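Local coordinates for calcium homeostasis modulator protein 5 (Homo sapiens, PDB 7D60) that forms undecameric, cone-shaped large-pore channels whose gating and ion conductance are likely regulated by membrane lipids, at residues 18-23 with 107-112; 65-70 with 101-106; 93-98 with 266-271. All coordinates share one frame; numbering follows the deposited sequence.

In this mainly helical channel, without strands, two contacts pack transmembrane helices together and the third brings a cytoplasmic loop to the base of S3. Contact 1 joins S1 to S3; contact 2, nested inside the loop that contact 1 closes, joins the end of S2 to the start of S3. Their centres lie about 12 Å apart, and Ser107 packs on Phe67 and Gly66 between them. Contact 3 shares helix 95-106 with contact 2, its centre about 17 Å from that of contact 2 and 26 Å from that of contact 1. It alternates with both along the chain, 93-98 lying inside their loops and 266-271 beyond them. Bound phosphatidic acid meets segments of all three, at contact 3 through Tyr98, beside the pairing itself.

Contact 1: residues 18-23 with 107-112; sequences IGYSFM and SLVAPV. With PA8 (1,2-dioctanoyl-sn-glycero-3-phosphate), chain O; PA8 (1,2-dioctanoyl-sn-glycero-3-phosphate), chain L.
Val109 of S3 meets S1 through a single methyl group, CG1, which two side chains share. Met23 brings CE to within 3.7 Å of CG1, while CE1 of the Tyr20 ring stands 4.0 Å from the same methyl and approaches it obliquely. Met23 CE also lies at the edge of the Tyr20 ring, near its plane, and Met23 SD rests against Ala110 CB at 4.2 Å. The contact is thus small and wholly apolar. Met23 reaches across because its CG is anti to the backbone N (chi1 -154°) and its chain then bends at chi3 (67°), which turns the terminal methyl toward Val109.

In the next shell, lipid lies around the tyrosine ring. The ester carbonyl oxygen O8 of PA8 of chain O sits 3.8 Å above the ring plane, over its centre, and C6 of PA8 of chain L approaches Tyr20 CE2 obliquely at 3.7 Å. Gly19 O lies 3.6 Å from C14 of the chain O lipid.

Further out, Leu63 of helix 47-68 touches Ser107, Leu108 and Pro111, so the start of helix 109-120 and the turn before it meet helix 47-68 as well as helix 15-38.

Contact 2: residues 65-70 with 101-106; sequences LGFFLN and GQITLS. With PA8 (1,2-dioctanoyl-sn-glycero-3-phosphate), chain M; PA8 (1,2-dioctanoyl-sn-glycero-3-phosphate), chain B.
A buried contact, carried by Phe67, Asn70 and Ile103, sets the last turn of helix 47-68, and the turn after it, against helix 95-106; it joins the cytoplasmic end of S2 to the first turns of S3. The backbones come nearest at Asn70 and Ile103, whose CA atoms are 7.2 Å apart.

Ile103 is the common partner. Its CG2 methyl meets the Phe67 ring edge-on, near the ring plane, with CD1 3.6 Å away. With CG1 turned beside the backbone N (chi1 -73°), CG2 takes the position opposite that N and points to the phenylalanine. The side chain of Asn70 crosses the same isoleucine at a slant. No hydrogen bond links the two segments.

Lipid borders the S2 side at two places. Gly66 CA is 3.4 Å from O6 of PA8 of chain M, which also passes close to the Asn70 side chain. Phe68 CD1 is 3.6 Å from O7 of PA8 of chain B, met obliquely, and Leu65 CD1 is 3.8 Å from its tail carbon C17. Beyond them, Leu195 of a neighbouring subunit packs on Phe67 and Phe68. The turn following S2 is held by hydrogen bonds from Ser73 OG to Asn70 O and from Trp74 NE1 to Phe68 O, and Arg72 and Ser73 also touch Ile103.

S2 and S3 traverse the membrane in opposite senses, as successive helices of the four-helix CALHM subunit do, although the two segments themselves cross steeply and do not run antiparallel side by side.

Contact 3: residues 93-98 with 266-271; sequences SCRFFY and SELHSF. With PA8 (1,2-dioctanoyl-sn-glycero-3-phosphate), chain N.
On the cytoplasmic side of the channel, an arginine in the opening turn of helix 95-106 reaches across to an extended loop between helices 259-264 and 280-287. Arg95 carries the contact and touches three successive residues, Leu268, His269 and Ser270. A chi1 of -172° swings its chain directly away from the backbone N, and it stays extended as far as NE, which delivers the guanidinium to the loop backbone.

There the group presents a face rather than its N-H bonds. His269 O lies over one face of the Arg95 guanidinium and is not hydrogen-bonded to it. Ser270 CA also lies over a face, offset toward the rim. The aliphatic part of the arginine adds packing, with Arg95 CD 3.7 Å from Ser270 CB, while Leu268 CG comes obliquely to 4.2 Å from Arg95 NE.

The loop alternates as an extended chain does: the CB atoms of Leu268 and Ser270 point toward the helix and that of His269 points away, leaving its carbonyl to meet the arginine. Arg95 belongs to the turn that leads into S3, so the C-terminal region is brought against the cytoplasmic base of a transmembrane helix. Leu268 additionally touches Leu76 of helix 71-77, and Ser270 touches His92. Phe271 continues the loop against Trp215, the ring planes at about 40°.

One turn along the helix from Arg95, Tyr98 faces lipid: its CD1 is 3.7 Å from C7 of PA8 of chain N, approached obliquely. The side chain of Gln102, a phosphatidic acid binding residue, lies about 6 Å from that of Arg95.

Contact 1: residues 18-23 with 107-112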
loop_
_atom_site.group_PDB
_atom_site.type_symbol
_atom_site.label_atom_id
_atom_site.label_comp_id
_atom_site.label_asym_id
_atom_site.label_seq_id
_atom_site.Cartn_x
_atom_site.Cartn_y
_atom_site.Cartn_z
ATOM N N ILE A 18 5.866 25.115 26.236
ATOM C CA ILE A 18 6.171 24.487 24.958
ATOM C C ILE A 18 6.975 25.447 24.091
ATOM O O ILE A 18 7.857 25.022 23.336
ATOM C CB ILE A 18 4.868 24.025 24.280
ATOM C CG1 ILE A 18 4.126 23.053 25.194
ATOM C CG2 ILE A 18 5.134 23.343 22.949
ATOM C CD1 ILE A 18 2.811 22.563 24.636
ATOM N N GLY A 19 6.723 26.751 24.217
ATOM C CA GLY A 19 7.503 27.727 23.480
ATOM C C GLY A 19 8.939 27.832 23.950
ATOM O O GLY A 19 9.849 28.005 23.137
ATOM N N TYR A 20 9.168 27.720 25.257
ATOM C CA TYR A 20 10.528 27.735 25.776
ATOM C C TYR A 20 11.242 26.405 25.597
ATOM O O TYR A 20 12.474 26.370 25.668
ATOM C CB TYR A 20 10.528 28.120 27.254
ATOM C CG TYR A 20 10.478 29.606 27.496
ATOM C CD1 TYR A 20 11.253 30.474 26.747
ATOM C CD2 TYR A 20 9.656 30.140 28.476
ATOM C CE1 TYR A 20 11.208 31.837 26.966
ATOM C CE2 TYR A 20 9.600 31.497 28.701
ATOM C CZ TYR A 20 10.380 32.340 27.946
ATOM O OH TYR A 20 10.329 33.693 28.171
ATOM N N SER A 21 10.513 25.316 25.367
ATOM C CA SER A 21 11.136 24.033 25.076
ATOM C C SER A 21 11.428 23.855 23.599
ATOM O O SER A 21 12.319 23.079 23.239
ATOM C CB SER A 21 10.245 22.885 25.549
ATOM O OG SER A 21 10.306 22.741 26.954
ATOM N N PHE A 22 10.686 24.539 22.732
ATOM C CA PHE A 22 10.999 24.516 21.311
ATOM C C PHE A 22 12.150 25.452 20.981
ATOM O O PHE A 22 12.818 25.271 19.960
ATOM C CB PHE A 22 9.764 24.886 20.493
ATOM C CG PHE A 22 9.852 24.480 19.057
ATOM C CD1 PHE A 22 10.110 25.419 18.074
ATOM C CD2 PHE A 22 9.686 23.155 18.689
ATOM C CE1 PHE A 22 10.197 25.048 16.745
ATOM C CE2 PHE A 22 9.771 22.774 17.364
ATOM C CZ PHE A 22 10.028 23.723 16.390
ATOM N N MET A 23 12.387 26.457 21.821
ATOM C CA MET A 23 13.550 27.313 21.638
ATOM C C MET A 23 14.833 26.593 22.022
ATOM O O MET A 23 15.884 26.841 21.423
ATOM C CB MET A 23 13.397 28.588 22.460
ATOM C CG MET A 23 14.168 29.764 21.917
ATOM S SD MET A 23 13.507 31.329 22.501
ATOM C CE MET A 23 13.895 31.215 24.238
ATOM N N SER A 107 14.416 39.248 26.406
ATOM C CA SER A 107 15.213 38.996 25.216
ATOM C C SER A 107 16.603 38.476 25.542
ATOM O O SER A 107 17.388 38.237 24.622
ATOM C CB SER A 107 15.318 40.269 24.375
ATOM O OG SER A 107 16.076 41.254 25.047
ATOM N N LEU A 108 16.921 38.296 26.823
ATOM C CA LEU A 108 18.191 37.735 27.262
ATOM C C LEU A 108 18.096 36.247 27.559
ATOM O O LEU A 108 18.934 35.711 28.280
ATOM C CB LEU A 108 18.695 38.470 28.502
ATOM C CG LEU A 108 19.670 39.621 28.310
ATOM C CD1 LEU A 108 20.107 40.142 29.654
ATOM C CD2 LEU A 108 20.860 39.173 27.503
ATOM N N VAL A 109 17.087 35.566 27.033
ATOM C CA VAL A 109 16.892 34.148 27.299
ATOM C C VAL A 109 17.547 33.289 26.229
ATOM O O VAL A 109 18.275 32.349 26.539
ATOM C CB VAL A 109 15.386 33.834 27.445
ATOM C CG1 VAL A 109 15.153 32.348 27.566
ATOM C CG2 VAL A 109 14.829 34.535 28.660
ATOM N N ALA A 110 17.319 33.608 24.966
ATOM C CA ALA A 110 17.981 32.919 23.861
ATOM C C ALA A 110 19.486 33.192 23.732
ATOM O O ALA A 110 20.192 32.310 23.234
ATOM C CB ALA A 110 17.270 33.242 22.543
ATOM N N PRO A 111 20.036 34.365 24.108
ATOM C CA PRO A 111 21.505 34.436 24.241
ATOM C C PRO A 111 22.095 33.521 25.300
ATOM O O PRO A 111 23.150 32.926 25.063
ATOM C CB PRO A 111 21.745 35.908 24.586
ATOM C CG PRO A 111 20.712 36.598 23.893
ATOM C CD PRO A 111 19.495 35.730 23.942
ATOM N N VAL A 112 21.459 33.397 26.466
ATOM C CA VAL A 112 22.003 32.558 27.530
ATOM C C VAL A 112 21.856 31.081 27.179
ATOM O O VAL A 112 22.736 30.271 27.486
ATOM C CB VAL A 112 21.332 32.932 28.867
ATOM C CG1 VAL A 112 21.687 31.969 29.976
ATOM C CG2 VAL A 112 21.751 34.320 29.273
HETATM O O1 PA8 O . 5.356 35.070 29.534
HETATM O O2 PA8 O . 3.424 36.144 28.437
HETATM P P1 PA8 O . 4.806 35.574 28.220
HETATM O O3 PA8 O . 5.713 36.649 27.669
HETATM O O4 PA8 O . 4.723 34.329 27.146
HETATM C C1 PA8 O . 5.071 34.585 25.817
HETATM C C2 PA8 O . 5.543 33.280 25.185
HETATM C C3 PA8 O . 4.398 32.686 24.364
HETATM O O5 PA8 O . 4.784 32.570 23.022
HETATM C C4 PA8 O . 4.137 31.540 22.328
HETATM O O6 PA8 O . 3.112 31.103 22.730
HETATM C C5 PA8 O . 4.746 30.985 21.042
HETATM C C6 PA8 O . 5.114 29.508 21.163
HETATM C C7 PA8 O . 3.991 28.574 20.726
HETATM O O7 PA8 O . 6.653 33.544 24.373
HETATM C C12 PA8 O . 7.636 32.548 24.354
HETATM O O8 PA8 O . 7.630 31.677 25.157
HETATM C C13 PA8 O . 8.724 32.593 23.288
HETATM C C14 PA8 O . 8.735 31.334 22.428
HETATM C C15 PA8 O . 9.338 31.594 21.050
HETATM C C16 PA8 O . 9.516 30.310 20.250
HETATM C C17 PA8 O . 10.093 30.575 18.864
HETATM C C18 PA8 O . 10.370 29.282 18.101
HETATM C C19 PA8 O . 10.820 29.550 16.668
HETATM O O1 PA8 L . 2.587 32.265 33.947
HETATM O O2 PA8 L . 1.644 32.598 36.204
HETATM P P1 PA8 L . 2.819 32.055 35.426
HETATM O O3 PA8 L . 2.954 30.577 35.701
HETATM O O4 PA8 L . 4.199 32.824 35.898
HETATM C C1 PA8 L . 5.402 32.108 35.906
HETATM C C2 PA8 L . 5.876 31.922 34.465
HETATM C C3 PA8 L . 6.638 33.168 34.015
HETATM O O5 PA8 L . 7.997 32.996 34.299
HETATM C C4 PA8 L . 8.831 32.918 33.177
HETATM O O6 PA8 L . 8.387 33.074 32.091
HETATM C C5 PA8 L . 10.321 32.627 33.348
HETATM C C6 PA8 L . 10.950 32.073 32.074
HETATM C C7 PA8 L . 12.438 31.763 32.223
HETATM O O7 PA8 L . 6.711 30.801 34.381
HETATM C C12 PA8 L . 6.102 29.626 33.926
HETATM O O8 PA8 L . 4.925 29.549 33.842
HETATM C C13 PA8 L . 6.950 28.421 33.533
HETATM C C14 PA8 L . 8.187 28.783 32.718
HETATM C C15 PA8 L . 9.071 27.564 32.467
HETATM C C16 PA8 L . 10.379 27.935 31.779
HETATM C C17 PA8 L . 11.246 26.725 31.448
HETATM C C18 PA8 L . 10.511 25.690 30.602
HETATM C C19 PA8 L . 11.470 24.758 29.865
#

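Contact 2: residues 65-70 with 101-106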
loop_
_atom_site.group_PDB
_atom_site.type_symbol
_atom_site.label_atom_id
_atom_site.label_comp_id
_atom_site.label_asym_id
_atom_site.label_seq_id
_atom_site.Cartn_x
_atom_site.Cartn_y
_atom_site.Cartn_z
ATOM N N LEU A 65 17.446 40.153 17.673
ATOM C CA LEU A 65 16.229 39.516 17.187
ATOM C C LEU A 65 15.141 39.436 18.252
ATOM O O LEU A 65 13.965 39.304 17.909
ATOM C CB LEU A 65 16.561 38.119 16.671
ATOM C CG LEU A 65 15.565 37.403 15.768
ATOM C CD1 LEU A 65 15.475 38.100 14.432
ATOM C CD2 LEU A 65 15.965 35.955 15.593
ATOM N N GLY A 66 15.498 39.520 19.532
ATOM C CA GLY A 66 14.488 39.550 20.571
ATOM C C GLY A 66 13.841 40.906 20.734
ATOM O O GLY A 66 12.734 41.006 21.264
ATOM N N PHE A 67 14.517 41.968 20.296
ATOM C CA PHE A 67 13.917 43.296 20.318
ATOM C C PHE A 67 12.960 43.515 19.155
ATOM O O PHE A 67 12.023 44.307 19.278
ATOM C CB PHE A 67 14.997 44.371 20.288
ATOM C CG PHE A 67 15.814 44.446 21.535
ATOM C CD1 PHE A 67 15.210 44.615 22.762
ATOM C CD2 PHE A 67 17.190 44.368 21.479
ATOM C CE1 PHE A 67 15.965 44.691 23.915
ATOM C CE2 PHE A 67 17.948 44.445 22.626
ATOM C CZ PHE A 67 17.333 44.606 23.844
ATOM N N PHE A 68 13.181 42.845 18.024
ATOM C CA PHE A 68 12.279 42.990 16.887
ATOM C C PHE A 68 10.947 42.300 17.138
ATOM O O PHE A 68 9.893 42.833 16.783
ATOM C CB PHE A 68 12.913 42.420 15.620
ATOM C CG PHE A 68 13.760 43.393 14.864
ATOM C CD1 PHE A 68 13.182 44.461 14.200
ATOM C CD2 PHE A 68 15.128 43.213 14.766
ATOM C CE1 PHE A 68 13.956 45.352 13.487
ATOM C CE2 PHE A 68 15.907 44.097 14.049
ATOM C CZ PHE A 68 15.319 45.167 13.410
ATOM N N LEU A 69 10.971 41.116 17.735
ATOM C CA LEU A 69 9.775 40.308 17.896
ATOM C C LEU A 69 9.028 40.599 19.186
ATOM O O LEU A 69 8.046 39.918 19.485
ATOM C CB LEU A 69 10.133 38.824 17.830
ATOM C CG LEU A 69 10.955 38.376 16.624
ATOM C CD1 LEU A 69 11.222 36.891 16.681
ATOM C CD2 LEU A 69 10.243 38.729 15.347
ATOM N N ASN A 70 9.464 41.587 19.955
ATOM C CA ASN A 70 8.793 41.963 21.191
ATOM C C ASN A 70 7.760 43.029 20.863
ATOM O O ASN A 70 8.116 44.151 20.495
ATOM C CB ASN A 70 9.798 42.468 22.218
ATOM C CG ASN A 70 9.387 42.149 23.629
ATOM O OD1 ASN A 70 8.299 41.644 23.866
ATOM N ND2 ASN A 70 10.263 42.431 24.576
ATOM N N GLY A 101 13.046 47.300 31.675
ATOM C CA GLY A 101 13.702 46.137 32.237
ATOM C C GLY A 101 13.049 44.830 31.840
ATOM O O GLY A 101 13.702 43.789 31.829
ATOM N N GLN A 102 11.761 44.861 31.501
ATOM C CA GLN A 102 11.070 43.638 31.113
ATOM C C GLN A 102 11.378 43.234 29.678
ATOM O O GLN A 102 11.421 42.039 29.372
ATOM C CB GLN A 102 9.565 43.801 31.286
ATOM C CG GLN A 102 9.102 43.845 32.712
ATOM C CD GLN A 102 7.599 43.801 32.817
ATOM O OE1 GLN A 102 6.958 44.801 33.133
ATOM N NE2 GLN A 102 7.021 42.639 32.543
ATOM N N ILE A 103 11.555 44.205 28.777
ATOM C CA ILE A 103 11.968 43.884 27.414
ATOM C C ILE A 103 13.390 43.334 27.407
ATOM O O ILE A 103 13.691 42.356 26.711
ATOM C CB ILE A 103 11.817 45.117 26.492
ATOM C CG1 ILE A 103 10.351 45.410 26.173
ATOM C CG2 ILE A 103 12.555 44.951 25.188
ATOM C CD1 ILE A 103 9.739 46.502 26.955
ATOM N N THR A 104 14.269 43.922 28.222
ATOM C CA THR A 104 15.668 43.513 28.250
ATOM C C THR A 104 15.842 42.122 28.846
ATOM O O THR A 104 16.636 41.324 28.339
ATOM C CB THR A 104 16.487 44.532 29.034
ATOM O OG1 THR A 104 16.083 45.851 28.662
ATOM C CG2 THR A 104 17.955 44.368 28.734
ATOM N N LEU A 105 15.102 41.805 29.906
ATOM C CA LEU A 105 15.253 40.502 30.540
ATOM C C LEU A 105 14.587 39.392 29.745
ATOM O O LEU A 105 15.029 38.243 29.811
ATOM C CB LEU A 105 14.692 40.536 31.960
ATOM C CG LEU A 105 15.542 41.259 33.002
ATOM C CD1 LEU A 105 14.929 41.113 34.375
ATOM C CD2 LEU A 105 16.964 40.751 32.998
ATOM N N SER A 106 13.537 39.701 28.991
ATOM C CA SER A 106 12.875 38.666 28.209
ATOM C C SER A 106 13.656 38.308 26.955
ATOM O O SER A 106 13.564 37.173 26.477
ATOM C CB SER A 106 11.468 39.109 27.826
ATOM O OG SER A 106 10.993 38.355 26.729
HETATM O O1 PA8 M . 5.661 39.333 22.506
HETATM O O2 PA8 M . 5.719 40.508 24.664
HETATM P P1 PA8 M . 5.998 39.197 23.972
HETATM O O3 PA8 M . 5.147 38.119 24.598
HETATM O O4 PA8 M . 7.588 38.799 24.152
HETATM C C1 PA8 M . 7.991 37.476 23.942
HETATM C C2 PA8 M . 8.589 37.357 22.542
HETATM C C3 PA8 M . 10.114 37.360 22.620
HETATM O O5 PA8 M . 10.580 36.104 22.210
HETATM C C4 PA8 M . 11.661 36.128 21.320
HETATM O O6 PA8 M . 12.100 37.160 20.944
HETATM C C5 PA8 M . 12.279 34.823 20.824
HETATM C C6 PA8 M . 13.386 35.048 19.796
HETATM C C7 PA8 M . 14.022 33.741 19.328
HETATM O O7 PA8 M . 8.164 36.154 21.968
HETATM C C12 PA8 M . 7.324 36.308 20.862
HETATM O O8 PA8 M . 6.300 36.889 20.973
HETATM C C13 PA8 M . 7.728 35.719 19.513
HETATM C C14 PA8 M . 6.527 35.194 18.732
HETATM C C15 PA8 M . 6.853 34.962 17.259
HETATM C C16 PA8 M . 7.976 33.950 17.068
HETATM C C17 PA8 M . 8.161 33.560 15.606
HETATM C C18 PA8 M . 7.240 32.420 15.182
HETATM C C19 PA8 M . 7.588 31.888 13.793
HETATM O O1 PA8 B . 6.110 44.991 11.793
HETATM O O2 PA8 B . 5.560 46.454 13.703
HETATM P P1 PA8 B . 6.615 45.559 13.099
HETATM O O3 PA8 B . 6.909 44.426 14.052
HETATM O O4 PA8 B . 7.996 46.425 12.846
HETATM C C1 PA8 B . 9.231 45.783 12.984
HETATM C C2 PA8 B . 9.456 44.876 11.775
HETATM C C3 PA8 B . 10.029 45.697 10.622
HETATM O O5 PA8 B . 11.426 45.660 10.687
HETATM C C4 PA8 B . 12.052 44.998 9.624
HETATM O O6 PA8 B . 11.411 44.590 8.715
HETATM C C5 PA8 B . 13.566 44.798 9.631
HETATM C C6 PA8 B . 13.999 43.654 8.717
HETATM C C7 PA8 B . 15.510 43.426 8.715
HETATM O O7 PA8 B . 10.344 43.848 12.111
HETATM C C12 PA8 B . 9.756 42.622 12.437
HETATM O O8 PA8 B . 8.592 42.543 12.630
HETATM C C13 PA8 B . 10.610 41.363 12.554
HETATM C C14 PA8 B . 11.651 41.226 11.449
HETATM C C15 PA8 B . 12.566 40.028 11.685
HETATM C C16 PA8 B . 13.700 39.962 10.669
HETATM C C17 PA8 B . 14.584 38.730 10.837
HETATM C C18 PA8 B . 13.791 37.427 10.787
HETATM C C19 PA8 B . 14.672 36.226 10.455
#

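Contact 3: residues 93-98 with 266-271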
loop_
_atom_site.group_PDB
_atom_site.type_symbol
_atom_site.label_atom_id
_atom_site.label_comp_id
_atom_site.label_asym_id
_atom_site.label_seq_id
_atom_site.Cartn_x
_atom_site.Cartn_y
_atom_site.Cartn_z
ATOM N N SER A 93 7.303 58.278 37.719
ATOM C CA SER A 93 8.404 58.617 36.828
ATOM C C SER A 93 9.386 57.470 36.639
ATOM O O SER A 93 10.270 57.571 35.784
ATOM C CB SER A 93 9.148 59.846 37.355
ATOM O OG SER A 93 10.098 60.306 36.411
ATOM N N CYS A 94 9.254 56.392 37.407
ATOM C CA CYS A 94 10.172 55.265 37.345
ATOM C C CYS A 94 9.520 54.012 36.776
ATOM O O CYS A 94 10.115 52.934 36.840
ATOM C CB CYS A 94 10.742 54.982 38.737
ATOM S SG CYS A 94 12.387 54.217 38.763
ATOM N N ARG A 95 8.310 54.122 36.227
ATOM C CA ARG A 95 7.698 52.976 35.567
ATOM C C ARG A 95 8.298 52.727 34.186
ATOM O O ARG A 95 8.286 51.585 33.713
ATOM C CB ARG A 95 6.177 53.169 35.476
ATOM C CG ARG A 95 5.441 51.938 34.973
ATOM C CD ARG A 95 3.948 51.942 35.138
ATOM N NE ARG A 95 3.352 50.952 34.242
ATOM C CZ ARG A 95 3.319 49.639 34.463
ATOM N NH1 ARG A 95 3.835 49.117 35.569
ATOM N NH2 ARG A 95 2.755 48.842 33.568
ATOM N N PHE A 96 8.866 53.760 33.557
ATOM C CA PHE A 96 9.520 53.589 32.262
ATOM C C PHE A 96 10.714 52.647 32.349
ATOM O O PHE A 96 10.955 51.865 31.424
ATOM C CB PHE A 96 9.962 54.944 31.718
ATOM C CG PHE A 96 10.856 54.850 30.519
ATOM C CD1 PHE A 96 10.355 54.427 29.303
ATOM C CD2 PHE A 96 12.201 55.168 30.611
ATOM C CE1 PHE A 96 11.170 54.337 28.197
ATOM C CE2 PHE A 96 13.023 55.076 29.509
ATOM C CZ PHE A 96 12.505 54.660 28.300
ATOM N N PHE A 97 11.448 52.681 33.460
ATOM C CA PHE A 97 12.561 51.759 33.636
ATOM C C PHE A 97 12.093 50.369 34.030
ATOM O O PHE A 97 12.803 49.392 33.779
ATOM C CB PHE A 97 13.530 52.304 34.679
ATOM C CG PHE A 97 14.184 53.583 34.271
ATOM C CD1 PHE A 97 15.226 53.580 33.361
ATOM C CD2 PHE A 97 13.752 54.791 34.789
ATOM C CE1 PHE A 97 15.829 54.759 32.976
ATOM C CE2 PHE A 97 14.352 55.975 34.408
ATOM C CZ PHE A 97 15.392 55.956 33.501
ATOM N N TYR A 98 10.917 50.252 34.642
ATOM C CA TYR A 98 10.401 48.929 34.969
ATOM C C TYR A 98 9.923 48.204 33.721
ATOM O O TYR A 98 10.072 46.982 33.614
ATOM C CB TYR A 98 9.273 49.036 35.993
ATOM C CG TYR A 98 8.648 47.706 36.350
ATOM C CD1 TYR A 98 9.264 46.850 37.249
ATOM C CD2 TYR A 98 7.442 47.307 35.788
ATOM C CE1 TYR A 98 8.701 45.633 37.575
ATOM C CE2 TYR A 98 6.875 46.095 36.103
ATOM C CZ TYR A 98 7.506 45.263 36.998
ATOM O OH TYR A 98 6.930 44.056 37.310
ATOM N N SER A 266 -3.228 55.767 24.232
ATOM C CA SER A 266 -1.998 55.048 23.929
ATOM C C SER A 266 -0.939 55.219 25.009
ATOM O O SER A 266 0.231 54.915 24.772
ATOM C CB SER A 266 -1.441 55.496 22.582
ATOM O OG SER A 266 -2.149 54.901 21.516
ATOM N N GLU A 267 -1.317 55.692 26.190
ATOM C CA GLU A 267 -0.348 55.921 27.244
ATOM C C GLU A 267 -0.008 54.616 27.960
ATOM O O GLU A 267 -0.468 53.532 27.598
ATOM C CB GLU A 267 -0.870 56.963 28.223
ATOM C CG GLU A 267 -0.923 58.351 27.642
ATOM C CD GLU A 267 -1.389 59.378 28.642
ATOM O OE1 GLU A 267 -1.585 59.015 29.819
ATOM O OE2 GLU A 267 -1.560 60.551 28.255
ATOM N N LEU A 268 0.812 54.730 28.997
ATOM C CA LEU A 268 1.294 53.579 29.745
ATOM C C LEU A 268 0.432 53.384 30.986
ATOM O O LEU A 268 0.159 54.342 31.714
ATOM C CB LEU A 268 2.758 53.786 30.127
ATOM C CG LEU A 268 3.598 52.547 30.401
ATOM C CD1 LEU A 268 3.663 51.679 29.160
ATOM C CD2 LEU A 268 4.986 52.968 30.832
ATOM N N HIS A 269 0.011 52.147 31.226
ATOM C CA HIS A 269 -1.004 51.846 32.228
ATOM C C HIS A 269 -0.372 51.385 33.534
ATOM O O HIS A 269 0.423 50.443 33.546
ATOM C CB HIS A 269 -1.962 50.775 31.711
ATOM C CG HIS A 269 -3.000 50.367 32.707
ATOM N ND1 HIS A 269 -3.698 51.276 33.469
ATOM C CD2 HIS A 269 -3.455 49.146 33.069
ATOM C CE1 HIS A 269 -4.540 50.634 34.256
ATOM N NE2 HIS A 269 -4.413 49.339 34.033
ATOM N N SER A 270 -0.749 52.037 34.631
ATOM C CA SER A 270 -0.359 51.633 35.975
ATOM C C SER A 270 -1.611 51.489 36.826
ATOM O O SER A 270 -2.462 52.381 36.830
ATOM C CB SER A 270 0.587 52.651 36.607
ATOM O OG SER A 270 -0.053 53.904 36.750
ATOM N N PHE A 271 -1.713 50.379 37.553
ATOM C CA PHE A 271 -2.918 50.091 38.319
ATOM C C PHE A 271 -3.022 50.982 39.551
ATOM O O PHE A 271 -2.024 51.280 40.211
ATOM C CB PHE A 271 -2.941 48.622 38.742
ATOM C CG PHE A 271 -4.281 48.153 39.236
ATOM C CD1 PHE A 271 -5.231 47.678 38.350
ATOM C CD2 PHE A 271 -4.590 48.178 40.589
ATOM C CE1 PHE A 271 -6.463 47.249 38.798
ATOM C CE2 PHE A 271 -5.824 47.754 41.043
ATOM C CZ PHE A 271 -6.758 47.287 40.145
HETATM O O1 PA8 N . 3.960 39.463 32.558
HETATM O O2 PA8 N . 5.143 40.819 34.232
HETATM P P1 PA8 N . 4.798 39.412 33.813
HETATM O O3 PA8 N . 4.014 38.741 34.915
HETATM O O4 PA8 N . 6.176 38.553 33.518
HETATM C C1 PA8 N . 7.050 38.280 34.576
HETATM C C2 PA8 N . 8.301 39.137 34.395
HETATM C C3 PA8 N . 8.257 40.306 35.378
HETATM O O5 PA8 N . 9.457 40.373 36.089
HETATM C C4 PA8 N . 10.306 41.402 35.675
HETATM O O6 PA8 N . 10.620 41.484 34.543
HETATM C C5 PA8 N . 10.851 42.424 36.665
HETATM C C6 PA8 N . 12.027 43.193 36.069
HETATM C C7 PA8 N . 12.174 44.595 36.652
HETATM O O7 PA8 N . 9.451 38.372 34.624
HETATM C C12 PA8 N . 10.356 38.288 33.555
HETATM O O8 PA8 N . 10.073 38.715 32.483
HETATM C C13 PA8 N . 11.722 37.635 33.775
HETATM C C14 PA8 N . 12.233 36.892 32.542
HETATM C C15 PA8 N . 13.337 35.891 32.873
HETATM C C16 PA8 N . 14.718 36.531 32.991
HETATM C C17 PA8 N . 15.804 35.665 32.351
HETATM C C18 PA8 N . 17.208 36.229 32.556
HETATM C C19 PA8 N . 18.300 35.201 32.275
#